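Local coordinates for Ras GTPase-activating-like protein IQGAP2 (Homo sapiens, PDB 5CJP), which probably binds GTP-loaded Rho-family GTPases such as Cdc42 through an all-helical domain related to Ras GTPase-activating proteins, without necessarily speeding their hydrolysis, at residues E[74-79]-E[207-212]; E[81-86]-E[226-231]; E[107-112]-E[235-240]; E[178-183]-E[291-296]; E[270-275]-E[281-286]. All blocks are in the same frame, centred on the assembly; numbering follows the deposited sequence.

Contact 1: residues E[74-79]-E[207-212]; sequences EEIKSK and KVLKNS
Ser212 N is directed at two carbonyls of its own helix, Leu209 O at 3.2 Å and Val208 O in a weaker bond. Its hydroxyl faces the other helix, where two methyls of Ile76 approach it. Ser212 OG lies anti to the backbone N (chi1 -171°), and Ile76 CD1 is in van der Waals contact with it, while Ile76 CG2 stands 4.0 Å from the same OG. The isoleucine's outstretched CD1 also reaches Leu209 CD1 at 4.4 Å, so one methyl bridges successive turns of segment 207-212. With an alanine in place of Ile76, Leu209 CD1 and the Ser212 side chain would probably lose the methyl they share, leaving the packing between the helices thinner. The backbone at Ile76 is tied across as well, its O accepting a hydrogen bond from Lys216 NZ. This helix-to-helix packing within the GAP-related domain joins the C-terminal part of helix 58-79 to helix 200-216, whose Leu209 also packs on Leu72 of the former and on Ile228 and Leu232 of helix 222-243.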
# COMPACT_ATOMS: atom_id res chain seq x y z
N GLU E 74 32.29 -15.06 13.45
CA GLU E 74 32.09 -16.42 12.98
C GLU E 74 32.84 -16.53 11.66
O GLU E 74 33.62 -17.46 11.43
CB GLU E 74 30.60 -16.69 12.75
CG GLU E 74 30.24 -18.14 12.55
CD GLU E 74 30.18 -18.90 13.86
OE1 GLU E 74 30.78 -19.99 13.93
OE2 GLU E 74 29.53 -18.41 14.81
N GLU E 75 32.60 -15.56 10.79
CA GLU E 75 33.22 -15.50 9.47
C GLU E 75 34.74 -15.46 9.53
O GLU E 75 35.43 -16.23 8.85
CB GLU E 75 32.72 -14.25 8.75
CG GLU E 75 33.31 -13.99 7.37
CD GLU E 75 32.70 -14.88 6.30
OE1 GLU E 75 31.65 -15.48 6.58
OE2 GLU E 75 33.26 -14.97 5.18
N ILE E 76 35.26 -14.55 10.35
CA ILE E 76 36.70 -14.39 10.51
C ILE E 76 37.38 -15.66 10.99
O ILE E 76 38.22 -16.23 10.27
CB ILE E 76 37.01 -13.23 11.45
CG1 ILE E 76 36.58 -11.93 10.78
CG2 ILE E 76 38.47 -13.19 11.78
CD1 ILE E 76 36.30 -10.83 11.75
N LYS E 77 37.05 -16.13 12.19
CA LYS E 77 37.66 -17.35 12.68
C LYS E 77 36.95 -18.56 12.10
O LYS E 77 36.28 -19.29 12.83
CB LYS E 77 37.62 -17.43 14.21
CG LYS E 77 38.43 -18.61 14.74
CD LYS E 77 38.23 -18.85 16.22
CE LYS E 77 38.99 -20.09 16.67
NZ LYS E 77 38.71 -20.45 18.09
N SER E 78 37.09 -18.77 10.80
CA SER E 78 36.43 -19.88 10.12
C SER E 78 36.65 -19.85 8.61
O SER E 78 36.68 -20.88 7.96
CB SER E 78 34.93 -19.85 10.40
OG SER E 78 34.24 -20.78 9.58
N LYS E 79 36.80 -18.65 8.06
CA LYS E 79 37.03 -18.52 6.63
C LYS E 79 38.16 -17.55 6.34
O LYS E 79 38.57 -17.41 5.20
CB LYS E 79 35.76 -18.03 5.93
CG LYS E 79 34.61 -19.03 5.88
CD LYS E 79 33.56 -18.50 4.94
CE LYS E 79 32.47 -19.51 4.65
NZ LYS E 79 31.52 -18.93 3.65
N LYS E 207 34.56 -1.41 14.58
CA LYS E 207 35.34 -1.71 15.78
C LYS E 207 35.45 -3.23 15.95
O LYS E 207 36.54 -3.76 16.10
CB LYS E 207 34.67 -1.10 17.00
CG LYS E 207 35.31 -1.53 18.31
CD LYS E 207 34.67 -0.78 19.45
CE LYS E 207 34.98 -1.43 20.77
NZ LYS E 207 34.35 -0.64 21.84
N VAL E 208 34.31 -3.92 15.93
CA VAL E 208 34.31 -5.37 16.05
C VAL E 208 35.21 -5.98 14.99
O VAL E 208 36.02 -6.85 15.28
CB VAL E 208 32.91 -5.95 15.83
CG1 VAL E 208 33.02 -7.44 15.49
CG2 VAL E 208 32.06 -5.74 17.07
N LEU E 209 35.03 -5.53 13.76
CA LEU E 209 35.81 -6.02 12.65
C LEU E 209 37.30 -5.89 12.93
O LEU E 209 38.03 -6.88 12.87
CB LEU E 209 35.44 -5.24 11.38
CG LEU E 209 36.34 -5.39 10.15
CD1 LEU E 209 36.55 -6.85 9.86
CD2 LEU E 209 35.72 -4.69 8.96
N LYS E 210 37.75 -4.68 13.23
CA LYS E 210 39.16 -4.44 13.52
C LYS E 210 39.70 -5.27 14.68
O LYS E 210 40.70 -5.96 14.53
CB LYS E 210 39.38 -2.94 13.80
CG LYS E 210 40.75 -2.59 14.36
CD LYS E 210 41.19 -1.21 13.90
CE LYS E 210 41.74 -0.37 15.04
NZ LYS E 210 40.63 0.13 15.91
N ASN E 211 39.04 -5.21 15.83
CA ASN E 211 39.49 -5.94 17.00
C ASN E 211 39.46 -7.44 16.81
O ASN E 211 40.09 -8.18 17.56
CB ASN E 211 38.64 -5.58 18.22
CG ASN E 211 38.67 -4.09 18.53
OD1 ASN E 211 39.57 -3.37 18.07
ND2 ASN E 211 37.69 -3.62 19.30
N SER E 212 38.72 -7.89 15.81
CA SER E 212 38.60 -9.32 15.55
C SER E 212 39.76 -9.79 14.69
O SER E 212 40.40 -10.82 15.00
CB SER E 212 37.28 -9.60 14.86
OG SER E 212 37.05 -10.98 14.78

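Contact 2: residues E[81-86]-E[226-231]; sequences DQVQDI and LKIVGN
Two torsions extend Ile228 toward segment 81-86: CG1 is anti to the carbonyl carbon (chi1 -63°) and CD1 continues the chain outward (chi2 169°). On the other side Val83 CG1 lies anti to the backbone N (chi1 -179°), which directs that methyl at the isoleucine. Within the all-helical fold related to RasGAPs, this apolar contact sets the link that follows helix 58-79, together with the start of short helix 85-88, against the long helix 222-243. Ile228 CD1 meets Val83 CG1 at 3.5 Å and Ile86 CD1 at 4.1 Å, so a single terminal methyl serves both partners. Ile86 CD1 also comes within 4.2 Å of the branch methyl Ile228 CG2. Both partner side chains run at about a right angle to that of Ile228, giving methyl-to-methyl meetings instead of contact along their lengths. Phe217 lies against Val83, and Ile213 of helix 200-216 against Ile86, continuing the apolar patch. Gln84 occupies the N-cap position between the two contacting residues of its segment. The loop before the helix is held on one carboxylate oxygen: Asp85 OD2 accepts Gln82 N at 2.8 Å, nearly along its C-O direction, and Asp81 N at 3.0 Å, from above the carboxylate plane.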
# COMPACT_ATOMS: atom_id res chain seq x y z
N ASP E 81 41.98 -16.74 6.62
CA ASP E 81 43.28 -17.35 6.87
C ASP E 81 44.48 -16.43 6.80
O ASP E 81 45.46 -16.64 7.51
CB ASP E 81 43.48 -18.50 5.89
CG ASP E 81 42.46 -19.60 6.08
OD1 ASP E 81 42.04 -20.21 5.07
OD2 ASP E 81 42.10 -19.87 7.25
N GLN E 82 44.42 -15.41 5.95
CA GLN E 82 45.54 -14.48 5.79
C GLN E 82 45.11 -13.02 5.80
O GLN E 82 45.64 -12.21 5.04
CB GLN E 82 46.26 -14.81 4.47
CG GLN E 82 47.43 -13.89 4.09
CD GLN E 82 47.15 -13.05 2.84
OE1 GLN E 82 47.95 -12.19 2.47
NE2 GLN E 82 46.01 -13.30 2.19
N VAL E 83 44.17 -12.65 6.66
CA VAL E 83 43.69 -11.27 6.68
C VAL E 83 43.29 -11.04 5.23
O VAL E 83 43.29 -11.99 4.45
CB VAL E 83 44.82 -10.27 7.06
CG1 VAL E 83 44.28 -8.85 7.08
CG2 VAL E 83 45.40 -10.63 8.40
N GLN E 84 42.95 -9.82 4.86
CA GLN E 84 42.57 -9.56 3.48
C GLN E 84 41.44 -10.47 2.99
O GLN E 84 40.76 -10.16 2.01
CB GLN E 84 43.78 -9.72 2.56
CG GLN E 84 43.41 -9.69 1.09
CD GLN E 84 44.58 -9.95 0.16
OE1 GLN E 84 45.46 -9.10 -0.01
NE2 GLN E 84 44.60 -11.13 -0.46
N ASP E 85 41.24 -11.60 3.68
CA ASP E 85 40.19 -12.55 3.33
C ASP E 85 38.81 -12.00 3.71
O ASP E 85 37.82 -12.34 3.07
CB ASP E 85 40.42 -13.90 4.02
CG ASP E 85 41.46 -14.77 3.31
OD1 ASP E 85 41.35 -14.94 2.08
OD2 ASP E 85 42.39 -15.29 3.98
N ILE E 86 38.75 -11.16 4.75
CA ILE E 86 37.47 -10.58 5.15
C ILE E 86 37.06 -9.59 4.08
O ILE E 86 35.94 -9.11 4.08
CB ILE E 86 37.51 -9.79 6.48
CG1 ILE E 86 38.87 -9.94 7.14
CG2 ILE E 86 36.42 -10.25 7.41
CD1 ILE E 86 39.91 -9.18 6.45
N LEU E 226 43.70 -0.74 9.60
CA LEU E 226 42.93 0.41 9.18
C LEU E 226 42.55 0.39 7.69
O LEU E 226 41.58 1.03 7.28
CB LEU E 226 43.66 1.70 9.56
CG LEU E 226 43.82 1.87 11.08
CD1 LEU E 226 44.61 3.13 11.39
CD2 LEU E 226 42.46 1.94 11.75
N LYS E 227 43.29 -0.36 6.88
CA LYS E 227 42.95 -0.44 5.47
C LYS E 227 41.71 -1.31 5.32
O LYS E 227 40.91 -1.12 4.40
CB LYS E 227 44.12 -1.01 4.66
CG LYS E 227 45.23 -0.00 4.41
CD LYS E 227 46.30 -0.57 3.51
CE LYS E 227 47.21 0.51 2.99
NZ LYS E 227 48.11 -0.00 1.92
N ILE E 228 41.55 -2.25 6.24
CA ILE E 228 40.40 -3.14 6.25
C ILE E 228 39.20 -2.31 6.68
O ILE E 228 38.16 -2.32 6.02
CB ILE E 228 40.60 -4.28 7.25
CG1 ILE E 228 41.79 -5.11 6.79
CG2 ILE E 228 39.36 -5.14 7.35
CD1 ILE E 228 42.22 -6.07 7.82
N VAL E 229 39.36 -1.60 7.79
CA VAL E 229 38.32 -0.73 8.32
C VAL E 229 37.93 0.33 7.31
O VAL E 229 36.77 0.72 7.23
CB VAL E 229 38.76 -0.03 9.59
CG1 VAL E 229 37.82 1.13 9.91
CG2 VAL E 229 38.76 -1.03 10.75
N GLY E 230 38.91 0.81 6.55
CA GLY E 230 38.61 1.82 5.56
C GLY E 230 37.85 1.24 4.39
O GLY E 230 37.15 1.95 3.69
N ASN E 231 38.01 -0.07 4.17
CA ASN E 231 37.33 -0.76 3.08
C ASN E 231 35.84 -0.76 3.39
O ASN E 231 35.02 -0.54 2.51
CB ASN E 231 37.82 -2.20 2.98
CG ASN E 231 36.97 -3.03 2.02
OD1 ASN E 231 37.03 -2.86 0.81
ND2 ASN E 231 36.17 -3.92 2.58

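Contact 3: residues E[107-112]-E[235-240]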
# COMPACT_ATOMS: atom_id res chain seq x y z
N GLN E 107 17.94 7.66 8.33
CA GLN E 107 17.91 7.84 6.88
C GLN E 107 18.88 8.85 6.32
O GLN E 107 19.97 8.49 5.88
CB GLN E 107 16.49 8.19 6.42
CG GLN E 107 15.72 6.96 6.01
CD GLN E 107 14.32 7.26 5.55
OE1 GLN E 107 14.10 7.71 4.43
NE2 GLN E 107 13.35 7.00 6.42
N ASN E 108 18.47 10.11 6.30
CA ASN E 108 19.31 11.18 5.79
C ASN E 108 20.66 11.18 6.51
O ASN E 108 20.85 11.92 7.47
CB ASN E 108 18.62 12.54 5.96
CG ASN E 108 17.37 12.67 5.11
OD1 ASN E 108 16.44 11.87 5.22
ND2 ASN E 108 17.33 13.70 4.25
N THR E 109 21.58 10.34 6.05
CA THR E 109 22.91 10.27 6.64
C THR E 109 23.95 10.52 5.55
O THR E 109 24.78 11.42 5.66
CB THR E 109 23.18 8.91 7.32
OG1 THR E 109 24.53 8.88 7.81
CG2 THR E 109 22.96 7.75 6.33
N LEU E 110 23.90 9.72 4.49
CA LEU E 110 24.83 9.90 3.40
C LEU E 110 24.35 11.06 2.54
O LEU E 110 25.15 11.87 2.07
CB LEU E 110 24.95 8.62 2.55
CG LEU E 110 25.83 7.53 3.17
CD1 LEU E 110 25.94 6.36 2.22
CD2 LEU E 110 27.19 8.09 3.47
N ARG E 111 23.04 11.15 2.34
CA ARG E 111 22.50 12.24 1.54
C ARG E 111 22.61 13.52 2.36
O ARG E 111 22.78 14.61 1.83
CB ARG E 111 21.05 11.96 1.12
CG ARG E 111 19.97 12.60 1.95
CD ARG E 111 18.59 12.30 1.36
NE ARG E 111 18.49 12.65 -0.06
CZ ARG E 111 17.34 12.79 -0.72
NH1 ARG E 111 16.18 12.62 -0.11
NH2 ARG E 111 17.34 13.09 -2.02
N GLN E 112 22.55 13.38 3.68
CA GLN E 112 22.68 14.53 4.55
C GLN E 112 24.16 14.67 4.89
O GLN E 112 24.53 14.91 6.03
CB GLN E 112 21.89 14.31 5.85
CG GLN E 112 21.94 15.48 6.82
CD GLN E 112 21.89 15.05 8.28
OE1 GLN E 112 22.79 15.34 9.06
NE2 GLN E 112 20.82 14.35 8.65
N TYR E 235 35.23 2.39 0.82
CA TYR E 235 34.96 1.73 -0.45
C TYR E 235 33.60 1.06 -0.51
O TYR E 235 32.94 1.05 -1.54
CB TYR E 235 36.04 0.69 -0.76
CG TYR E 235 35.93 0.10 -2.15
CD1 TYR E 235 36.33 0.83 -3.26
CD2 TYR E 235 35.40 -1.17 -2.35
CE1 TYR E 235 36.20 0.32 -4.54
CE2 TYR E 235 35.26 -1.70 -3.62
CZ TYR E 235 35.66 -0.96 -4.72
OH TYR E 235 35.53 -1.47 -5.99
N ARG E 236 33.18 0.49 0.61
CA ARG E 236 31.92 -0.21 0.66
C ARG E 236 30.72 0.66 1.05
O ARG E 236 29.68 0.62 0.38
CB ARG E 236 32.07 -1.40 1.62
CG ARG E 236 32.06 -2.76 0.93
CD ARG E 236 30.64 -3.02 0.42
NE ARG E 236 30.29 -4.42 0.13
CZ ARG E 236 30.79 -5.48 0.76
NH1 ARG E 236 31.69 -5.35 1.71
NH2 ARG E 236 30.33 -6.68 0.45
N TYR E 237 30.86 1.47 2.09
CA TYR E 237 29.75 2.30 2.57
C TYR E 237 29.41 3.57 1.81
O TYR E 237 28.29 3.72 1.32
CB TYR E 237 29.97 2.64 4.04
CG TYR E 237 28.88 3.49 4.66
CD1 TYR E 237 27.53 3.09 4.59
CD2 TYR E 237 29.19 4.67 5.35
CE1 TYR E 237 26.53 3.85 5.19
CE2 TYR E 237 28.19 5.44 5.96
CZ TYR E 237 26.86 5.03 5.87
OH TYR E 237 25.86 5.79 6.47
N MET E 238 30.34 4.50 1.70
CA MET E 238 30.03 5.76 1.03
C MET E 238 30.53 6.01 -0.39
O MET E 238 29.91 6.77 -1.12
CB MET E 238 30.46 6.92 1.91
CG MET E 238 31.93 7.03 2.14
SD MET E 238 32.16 8.30 3.38
CE MET E 238 32.79 7.30 4.80
N ASN E 239 31.63 5.39 -0.79
CA ASN E 239 32.15 5.61 -2.13
C ASN E 239 31.07 5.32 -3.19
O ASN E 239 31.00 6.00 -4.23
CB ASN E 239 33.40 4.76 -2.36
CG ASN E 239 34.29 5.32 -3.45
OD1 ASN E 239 34.49 6.53 -3.54
ND2 ASN E 239 34.82 4.44 -4.29
N PRO E 240 30.24 4.29 -2.97
CA PRO E 240 29.21 4.03 -3.97
C PRO E 240 28.20 5.17 -4.06
O PRO E 240 27.65 5.44 -5.13
CB PRO E 240 28.59 2.72 -3.48
CG PRO E 240 29.78 2.00 -2.92
CD PRO E 240 30.48 3.10 -2.13
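Tyr237 and Met238 belong to the segment Tyr234-Tyr235-Arg236-Tyr237-Met238-Asn239-Pro240, which probably corresponds to the FLR-containing fingerprint of RasGAPs, on helix 222-243. The helix widens into a pi-type turn at 235-238 and kinks at Pro240, whose N makes no bond to the turn before. Leu110, just before helix 111-123, lies over one face of the Tyr237 ring: its CD1 stands 4.2 Å from the ring centroid, 21° off the normal, in a CH-pi contact displaced toward the rim. Leu110 CD2 touches Tyr237 CE2 at 3.8 Å. At the far end of the ring Tyr237 OH is met by Thr109 CG2 at 3.5 Å. A serine in place of Leu110 would probably remove the CH-pi contact from that face and the methyl that Met238 CB packs on. Arg102 NH2 of helix 92-102 hydrogen-bonds to Tyr237 O, while Ile250 packs on Leu110. Met238 turns its CG between backbone N and carbonyl carbon (chi1 65°), sending the thioether away and leaving CB to meet Leu110 CD2 at 3.8 Å.

Contact 4: residues E[178-183]-E[291-296]; sequences ENLRRV and SSMNNY
The aromatic part of the contact is a CH-pi interaction between Arg181 and Tyr296. Arg181 CG sits over the middle of the Tyr296 ring, 4.1 Å from its centroid and 10° off the normal. CG is anti to the backbone N of Arg181 (chi1 -167°), which lays this second methylene of the chain on the ring before bends at the next two torsions carry the guanidinium onward. CG makes the contact; the guanidinium, its plane 61° from that of the ring, does not stack on it. The apolar part centres on Met293 CE, the end of a chain bent at its last torsion. This methyl lies 4.3 Å from Leu180 CD1 and 4.1 Å from Arg181 CB. The ionic part stays within one helix: Glu178, one turn earlier, pairs with the guanidinium in a salt bridge of 2.7 Å from its OE2 to Arg181 NH1. Contact 4 thereby joins two helices of the GAP-related fold, the middle of helix 167-193 and the N-terminal region of helix 294-311. Tyr296 also rests on Thr184 and Leu188 farther along helix 167-193, and Val273 of helix 261-278 packs on both Leu180 and Met293.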
# COMPACT_ATOMS: atom_id res chain seq x y z
N GLU E 178 43.41 19.80 -12.02
CA GLU E 178 43.23 20.90 -11.09
C GLU E 178 41.81 20.85 -10.60
O GLU E 178 41.56 20.92 -9.40
CB GLU E 178 43.49 22.24 -11.78
CG GLU E 178 44.62 23.01 -11.15
CD GLU E 178 44.37 23.33 -9.69
OE1 GLU E 178 43.54 24.23 -9.42
OE2 GLU E 178 44.98 22.68 -8.82
N ASN E 179 40.88 20.73 -11.54
CA ASN E 179 39.46 20.64 -11.21
C ASN E 179 39.22 19.48 -10.26
O ASN E 179 38.62 19.64 -9.20
CB ASN E 179 38.63 20.43 -12.49
CG ASN E 179 38.64 21.64 -13.41
OD1 ASN E 179 38.12 22.70 -13.06
ND2 ASN E 179 39.22 21.48 -14.58
N LEU E 180 39.70 18.30 -10.65
CA LEU E 180 39.53 17.08 -9.87
C LEU E 180 39.98 17.25 -8.42
O LEU E 180 39.24 16.92 -7.49
CB LEU E 180 40.30 15.92 -10.50
CG LEU E 180 39.63 14.53 -10.66
CD1 LEU E 180 40.70 13.50 -10.98
CD2 LEU E 180 38.89 14.12 -9.38
N ARG E 181 41.18 17.78 -8.23
CA ARG E 181 41.71 17.98 -6.88
C ARG E 181 40.85 18.93 -6.07
O ARG E 181 40.74 18.81 -4.85
CB ARG E 181 43.14 18.51 -6.95
CG ARG E 181 43.86 18.44 -5.61
CD ARG E 181 44.53 19.76 -5.31
NE ARG E 181 43.53 20.82 -5.13
CZ ARG E 181 43.69 22.07 -5.55
NH1 ARG E 181 44.80 22.43 -6.18
NH2 ARG E 181 42.73 22.96 -5.33
N ARG E 182 40.25 19.89 -6.76
CA ARG E 182 39.40 20.89 -6.14
C ARG E 182 38.06 20.31 -5.67
O ARG E 182 37.63 20.58 -4.55
CB ARG E 182 39.15 22.01 -7.13
CG ARG E 182 39.34 23.38 -6.57
CD ARG E 182 38.72 24.37 -7.52
NE ARG E 182 37.29 24.12 -7.64
CZ ARG E 182 36.69 23.71 -8.75
NH1 ARG E 182 37.39 23.49 -9.86
NH2 ARG E 182 35.37 23.52 -8.76
N VAL E 183 37.39 19.55 -6.53
CA VAL E 183 36.11 18.95 -6.17
C VAL E 183 36.32 17.85 -5.15
O VAL E 183 35.53 17.68 -4.24
CB VAL E 183 35.39 18.35 -7.38
CG1 VAL E 183 34.27 19.26 -7.80
CG2 VAL E 183 36.33 18.16 -8.52
N SER E 291 50.61 11.48 -11.56
CA SER E 291 51.56 11.50 -10.45
C SER E 291 51.68 12.82 -9.70
O SER E 291 52.12 12.85 -8.55
CB SER E 291 52.95 11.09 -10.96
OG SER E 291 53.46 12.03 -11.88
N SER E 292 51.29 13.92 -10.33
CA SER E 292 51.37 15.21 -9.66
C SER E 292 50.47 15.23 -8.42
O SER E 292 50.64 16.06 -7.53
CB SER E 292 50.96 16.33 -10.62
OG SER E 292 49.65 16.13 -11.10
N MET E 293 49.51 14.30 -8.37
CA MET E 293 48.57 14.21 -7.26
C MET E 293 49.08 13.35 -6.11
O MET E 293 48.47 13.33 -5.05
CB MET E 293 47.23 13.64 -7.74
CG MET E 293 46.52 14.50 -8.79
SD MET E 293 44.89 13.91 -9.36
CE MET E 293 43.80 14.71 -8.22
N ASN E 294 50.20 12.67 -6.31
CA ASN E 294 50.72 11.81 -5.26
C ASN E 294 51.00 12.50 -3.95
O ASN E 294 51.02 11.85 -2.89
CB ASN E 294 51.96 11.08 -5.75
CG ASN E 294 51.65 10.10 -6.85
OD1 ASN E 294 50.49 9.76 -7.07
ND2 ASN E 294 52.68 9.65 -7.55
N ASN E 295 51.24 13.80 -4.00
CA ASN E 295 51.50 14.54 -2.78
C ASN E 295 50.18 14.72 -2.05
O ASN E 295 50.11 14.57 -0.84
CB ASN E 295 52.11 15.91 -3.10
CG ASN E 295 53.43 15.79 -3.84
OD1 ASN E 295 54.38 15.20 -3.33
ND2 ASN E 295 53.50 16.35 -5.04
N TYR E 296 49.13 15.03 -2.81
CA TYR E 296 47.80 15.21 -2.23
C TYR E 296 47.29 13.87 -1.72
O TYR E 296 46.69 13.79 -0.65
CB TYR E 296 46.82 15.77 -3.28
CG TYR E 296 45.36 15.83 -2.83
CD1 TYR E 296 44.95 16.70 -1.81
CD2 TYR E 296 44.39 15.03 -3.44
CE1 TYR E 296 43.59 16.78 -1.43
CE2 TYR E 296 43.03 15.11 -3.07
CZ TYR E 296 42.64 15.98 -2.07
OH TYR E 296 41.29 16.08 -1.74

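Contact 5: residues E[270-275]-E[281-286]; sequences VAKVLQ and KLFEGE
Val273 and Phe283 mark the closest backbone approach, with their CA atoms 9.0 Å apart, too far for the main chains to touch. Segment 270-275 is regular helix, with Leu274 N bonded to Val270 O at 2.9 Å and Gln275 N to Ala271 O at the same length. Segment 281-286 is irregular: it runs extended through Phe283 and Glu284, then takes positive phi at Gly285 and Glu286. The Phe283 side chain spans the distance between them, its ring reaching toward the side chains of the helix. Val273 CG2 meets the rim of that ring near its plane, 4.3 Å from Phe283 CZ. Lys272 adds its aliphatic stem: extended at every torsion, it brings CE to 4.4 Å from Phe283 CE2. In this GAP-like helical domain the loop connects helix 261-278 to helix 294-311, and Phe283 folds it back over the helix it has just left. Leu290, Met293 and Leu297 pack on the same phenylalanine, and His276 meets it with the two rings edge-to-face. The loop backbone is fixed nearby by two hydrogen bonds, Phe283 N to Asn294 OD1 and Lys281 O to His276 ND1. Beyond its methylenes, Lys272 NZ makes a long, weak ion pair with an acidic side chain of another protein chain, and Gln275 NE2 bonds to that chain's backbone.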
# COMPACT_ATOMS: atom_id res chain seq x y z
N VAL E 270 36.36 11.31 -8.86
CA VAL E 270 36.60 11.67 -7.47
C VAL E 270 36.75 10.38 -6.69
O VAL E 270 37.66 10.25 -5.89
CB VAL E 270 35.44 12.48 -6.87
CG1 VAL E 270 35.78 12.82 -5.44
CG2 VAL E 270 35.20 13.74 -7.68
N ALA E 271 35.86 9.42 -6.95
CA ALA E 271 35.91 8.14 -6.25
C ALA E 271 37.23 7.42 -6.45
O ALA E 271 37.73 6.76 -5.54
CB ALA E 271 34.79 7.27 -6.73
N LYS E 272 37.81 7.55 -7.64
CA LYS E 272 39.07 6.90 -7.90
C LYS E 272 40.17 7.55 -7.07
O LYS E 272 40.94 6.87 -6.39
CB LYS E 272 39.41 6.97 -9.39
CG LYS E 272 40.62 6.14 -9.78
CD LYS E 272 40.87 6.21 -11.25
CE LYS E 272 42.18 5.54 -11.64
NZ LYS E 272 42.48 5.81 -13.09
N VAL E 273 40.25 8.87 -7.10
CA VAL E 273 41.28 9.54 -6.31
C VAL E 273 41.13 9.21 -4.83
O VAL E 273 42.11 8.89 -4.16
CB VAL E 273 41.22 11.07 -6.46
CG1 VAL E 273 42.21 11.71 -5.50
CG2 VAL E 273 41.56 11.45 -7.88
N LEU E 274 39.91 9.28 -4.30
CA LEU E 274 39.71 8.98 -2.90
C LEU E 274 39.99 7.51 -2.52
O LEU E 274 40.47 7.24 -1.42
CB LEU E 274 38.30 9.40 -2.46
CG LEU E 274 38.02 10.92 -2.34
CD1 LEU E 274 36.62 11.16 -1.80
CD2 LEU E 274 39.03 11.57 -1.41
N GLN E 275 39.70 6.56 -3.42
CA GLN E 275 39.97 5.15 -3.15
C GLN E 275 41.46 5.04 -2.91
O GLN E 275 41.91 4.61 -1.86
CB GLN E 275 39.64 4.27 -4.35
CG GLN E 275 38.92 2.95 -4.05
CD GLN E 275 39.44 2.17 -2.84
OE1 GLN E 275 39.35 2.64 -1.72
NE2 GLN E 275 39.95 0.95 -3.06
N LYS E 281 47.58 4.32 -2.05
CA LYS E 281 48.14 3.92 -3.34
C LYS E 281 48.40 5.12 -4.25
O LYS E 281 47.47 5.77 -4.73
CB LYS E 281 47.21 2.93 -4.04
CG LYS E 281 47.46 1.49 -3.65
CD LYS E 281 48.59 0.89 -4.47
CE LYS E 281 48.12 0.49 -5.87
NZ LYS E 281 47.39 1.58 -6.58
N LEU E 282 49.68 5.39 -4.50
CA LEU E 282 50.06 6.50 -5.36
C LEU E 282 49.88 6.14 -6.83
O LEU E 282 49.93 4.97 -7.22
CB LEU E 282 51.51 6.89 -5.09
CG LEU E 282 51.87 7.18 -3.63
CD1 LEU E 282 53.34 7.54 -3.53
CD2 LEU E 282 51.00 8.32 -3.11
N PHE E 283 49.66 7.16 -7.65
CA PHE E 283 49.50 6.97 -9.07
C PHE E 283 50.87 6.67 -9.68
O PHE E 283 51.88 7.22 -9.25
CB PHE E 283 48.92 8.22 -9.70
CG PHE E 283 47.46 8.41 -9.43
CD1 PHE E 283 46.92 9.68 -9.33
CD2 PHE E 283 46.61 7.31 -9.30
CE1 PHE E 283 45.56 9.87 -9.12
CE2 PHE E 283 45.25 7.48 -9.09
CZ PHE E 283 44.73 8.77 -9.00
N GLU E 284 50.89 5.78 -10.66
CA GLU E 284 52.14 5.42 -11.32
C GLU E 284 51.87 4.37 -12.37
O GLU E 284 50.73 3.99 -12.60
CB GLU E 284 53.16 4.92 -10.30
CG GLU E 284 52.80 3.62 -9.62
CD GLU E 284 53.68 3.35 -8.41
OE1 GLU E 284 53.93 2.17 -8.11
OE2 GLU E 284 54.10 4.32 -7.75
N GLY E 285 52.94 3.91 -13.02
CA GLY E 285 52.84 2.90 -14.06
C GLY E 285 51.52 2.89 -14.82
O GLY E 285 50.59 2.18 -14.43
N GLU E 286 51.45 3.65 -15.91
CA GLU E 286 50.24 3.72 -16.72
C GLU E 286 49.37 4.86 -16.18
O GLU E 286 48.59 5.46 -16.91
CB GLU E 286 49.49 2.39 -16.67
CG GLU E 286 48.81 1.96 -17.97
CD GLU E 286 49.78 1.69 -19.12
OE1 GLU E 286 50.55 2.61 -19.47
OE2 GLU E 286 49.76 0.56 -19.66

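In the fold
Helix 222-243 runs through contacts 2 and 3, whose centres lie about 20 Å apart and which are linked by a probable backbone hydrogen bond from Arg236 N to Asn231 O. Contacts 1 and 2 adjoin, centres about 10 Å apart, Ile76 packing on Ile86 and Leu209 on Ile228. At the other end, the centres of contacts 4 and 5 are also about 10 Å apart; Leu180 touches Val273, and contact 5 is nested in the loop that contact 4 closes. Contact 3 reaches contact 5 through Asn239 on Ala271 and Tyr235 on Gln275. Along the chain contacts 1 to 4 interleave, so distant helices are tied into one domain, while the centres of contacts 1 and 4 stand about 35 Å apart.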